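Local coordinates for protein chlamydomonas reinhardtii THB1 (Chlamydomonas reinhardtii, PDB 6CII) that binds one heme per chain as a group I truncated hemoglobin, here with cyanide on the iron, and probably binds oxygen, at residues K47-R50 against R51-V54. Residues are numbered along the deposited sequence; the frame is centred on the assembly and turned at random.
Sequences KKQR and RKQV. With HEM (protoporphyrin IX containing Fe), chain B; CYN (cyanide ion), chain C.
Gln53 N donates to Gln49 O at 2.9 Å, a backbone bond one turn apart on the distal helix 46-60 of this 2-on-2 globin. Arg51 N to Lys47 O, Lys52 N to Lys48 O and Val54 N to Arg50 O continue the same i to i+4 ladder. The ladder sets Gln49 and Gln53 on one helix face, over the heme. In both, CG lies anti to the backbone N (chi1 179° and -171°) and the chain then bends at chi2, which brings each amide to the porphyrin. Gln49 NE2 sits 3.4 Å from HEM C1A, and Gln53 NE2 is equally close to HEM CHB. The two NE2 atoms are 4.4 Å apart, and both hydrogen-bond to Tyr28 OH, which also bonds the cyanide. Gln53 NE2 comes within 3.4 Å of the cyanide N. About a quarter turn round the helix from the heme-facing side, Arg50 NE forms a salt bridge with Asp25 of helix 16-33. Lys52, a heme ligand in another structure of this protein, is off the iron here, where cyanide sits. Its chain is extended beyond CG, and NZ donates to propionate atom HEM O2A at 2.9 Å.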
loop_
_atom_site.group_PDB
_atom_site.type_symbol
_atom_site.label_atom_id
_atom_site.label_comp_id
_atom_site.label_asym_id
_atom_site.label_seq_id
_atom_site.Cartn_x
_atom_site.Cartn_y
_atom_site.Cartn_z
ATOM N N LYS A 47 -7.020 0.972 -12.639
ATOM C CA LYS A 47 -7.991 1.895 -12.052
ATOM C C LYS A 47 -8.660 1.242 -10.852
ATOM O O LYS A 47 -8.747 1.839 -9.775
ATOM C CB LYS A 47 -9.020 2.304 -13.108
ATOM C CG LYS A 47 -10.090 3.261 -12.625
ATOM C CD LYS A 47 -10.896 3.729 -13.828
ATOM C CE LYS A 47 -11.971 4.729 -13.468
ATOM N NZ LYS A 47 -12.624 5.256 -14.713
ATOM N N LYS A 48 -9.093 -0.001 -11.014
ATOM C CA LYS A 48 -9.709 -0.714 -9.909
ATOM C C LYS A 48 -8.692 -0.996 -8.812
ATOM O O LYS A 48 -9.020 -0.919 -7.622
ATOM C CB LYS A 48 -10.342 -2.004 -10.419
ATOM C CG LYS A 48 -11.461 -1.802 -11.465
ATOM C CD LYS A 48 -12.050 -3.172 -11.872
ATOM C CE LYS A 48 -13.152 -3.022 -12.884
ATOM N NZ LYS A 48 -13.789 -4.342 -13.124
ATOM N N GLN A 49 -7.452 -1.312 -9.193
ATOM C CA GLN A 49 -6.434 -1.633 -8.195
ATOM C C GLN A 49 -6.090 -0.416 -7.347
ATOM O O GLN A 49 -5.892 -0.538 -6.137
ATOM C CB GLN A 49 -5.184 -2.183 -8.870
ATOM C CG GLN A 49 -4.068 -2.512 -7.859
ATOM C CD GLN A 49 -4.480 -3.587 -6.856
ATOM O OE1 GLN A 49 -5.354 -4.436 -7.132
ATOM N NE2 GLN A 49 -3.866 -3.559 -5.680
ATOM N N ARG A 50 -6.011 0.764 -7.967
ATOM C CA ARG A 50 -5.812 1.980 -7.187
ATOM C C ARG A 50 -6.919 2.157 -6.162
ATOM O O ARG A 50 -6.654 2.482 -5.005
ATOM C CB ARG A 50 -5.772 3.219 -8.089
ATOM C CG ARG A 50 -4.509 3.366 -8.926
ATOM C CD ARG A 50 -4.669 4.574 -9.940
ATOM N NE ARG A 50 -3.352 5.123 -10.197
ATOM C CZ ARG A 50 -2.462 4.571 -11.009
ATOM N NH1 ARG A 50 -2.786 3.473 -11.694
ATOM N NH2 ARG A 50 -1.253 5.126 -11.146
ATOM N N ARG A 51 -8.171 1.988 -6.584
ATOM C CA ARG A 51 -9.271 2.135 -5.636
ATOM C C ARG A 51 -9.144 1.134 -4.490
ATOM O O ARG A 51 -9.392 1.479 -3.329
ATOM C CB ARG A 51 -10.623 1.978 -6.348
ATOM C CG ARG A 51 -11.780 1.804 -5.378
ATOM C CD ARG A 51 -13.130 1.796 -6.081
ATOM N NE ARG A 51 -13.454 3.110 -6.630
ATOM C CZ ARG A 51 -13.933 4.122 -5.910
ATOM N NH1 ARG A 51 -14.140 3.972 -4.610
ATOM N NH2 ARG A 51 -14.202 5.284 -6.490
ATOM N N LYS A 52 -8.756 -0.111 -4.792
ATOM C CA LYS A 52 -8.617 -1.093 -3.727
ATOM C C LYS A 52 -7.504 -0.708 -2.774
ATOM O O LYS A 52 -7.644 -0.858 -1.554
ATOM C CB LYS A 52 -8.344 -2.470 -4.314
ATOM C CG LYS A 52 -9.557 -3.057 -5.009
ATOM C CD LYS A 52 -9.097 -4.323 -5.699
ATOM C CE LYS A 52 -10.214 -5.203 -6.181
ATOM N NZ LYS A 52 -9.562 -6.380 -6.834
ATOM N N GLN A 53 -6.394 -0.200 -3.311
ATOM C CA GLN A 53 -5.283 0.148 -2.436
ATOM C C GLN A 53 -5.626 1.354 -1.574
ATOM O O GLN A 53 -5.267 1.391 -0.394
ATOM C CB GLN A 53 -4.013 0.400 -3.275
ATOM C CG GLN A 53 -2.741 0.547 -2.422
ATOM C CD GLN A 53 -2.403 -0.732 -1.661
ATOM O OE1 GLN A 53 -2.733 -0.909 -0.486
ATOM N NE2 GLN A 53 -1.719 -1.621 -2.337
ATOM N N VAL A 54 -6.314 2.347 -2.139
ATOM C CA VAL A 54 -6.762 3.465 -1.322
ATOM C C VAL A 54 -7.621 2.952 -0.171
ATOM O O VAL A 54 -7.436 3.362 0.980
ATOM C CB VAL A 54 -7.513 4.510 -2.164
ATOM C CG1 VAL A 54 -8.141 5.560 -1.236
ATOM C CG2 VAL A 54 -6.547 5.182 -3.135
HETATM C CHA HEM B . -3.720 -6.955 -4.795
HETATM C CHB HEM B . -2.222 -4.626 -0.761
HETATM C CHC HEM B . 2.377 -6.180 -1.640
HETATM C CHD HEM B . 0.941 -7.629 -6.145
HETATM C C1A HEM B . -3.674 -6.234 -3.626
HETATM C C2A HEM B . -4.825 -5.628 -3.000
HETATM C C3A HEM B . -4.411 -4.986 -1.909
HETATM C C4A HEM B . -2.991 -5.132 -1.782
HETATM C CMA HEM B . -5.243 -4.176 -0.891
HETATM C CAA HEM B . -6.261 -5.767 -3.558
HETATM C CBA HEM B . -6.838 -7.080 -3.007
HETATM C CGA HEM B . -8.298 -7.174 -3.340
HETATM O O1A HEM B . -9.111 -6.671 -2.528
HETATM O O2A HEM B . -8.637 -7.726 -4.418
HETATM C C1B HEM B . -0.855 -4.844 -0.697
HETATM C C2B HEM B . -0.002 -4.277 0.308
HETATM C C3B HEM B . 1.252 -4.678 0.091
HETATM C C4B HEM B . 1.268 -5.534 -1.084
HETATM C CMB HEM B . -0.499 -3.363 1.447
HETATM C CAB HEM B . 2.428 -4.259 0.992
HETATM C CBB HEM B . 3.683 -4.221 0.558
HETATM C C1C HEM B . 2.349 -6.690 -2.928
HETATM C C2C HEM B . 3.483 -7.243 -3.646
HETATM C C3C HEM B . 3.070 -7.642 -4.866
HETATM C C4C HEM B . 1.666 -7.335 -5.000
HETATM C CMC HEM B . 4.891 -7.361 -3.014
HETATM C CAC HEM B . 3.877 -8.283 -6.029
HETATM C CBC HEM B . 5.050 -7.752 -6.340
HETATM C C1D HEM B . -0.444 -7.504 -6.127
HETATM C C2D HEM B . -1.257 -7.794 -7.271
HETATM C C3D HEM B . -2.553 -7.621 -6.929
HETATM C C4D HEM B . -2.599 -7.226 -5.548
HETATM C CMD HEM B . -0.698 -8.211 -8.651
HETATM C CAD HEM B . -3.763 -7.818 -7.861
HETATM C CBD HEM B . -4.049 -9.313 -8.009
HETATM C CGD HEM B . -5.220 -9.510 -8.949
HETATM O O1D HEM B . -5.094 -10.325 -9.897
HETATM O O2D HEM B . -6.275 -8.856 -8.744
HETATM N NA HEM B . -2.580 -5.909 -2.839
HETATM N NB HEM B . -0.041 -5.603 -1.548
HETATM N NC HEM B . 1.239 -6.796 -3.779
HETATM N ND HEM B . -1.297 -7.150 -5.080
HETATM FE FE HEM B . -0.704 -6.366 -3.315
HETATM C C CYN C . -0.262 -4.582 -4.172
HETATM N N CYN C . -0.314 -3.566 -4.688
#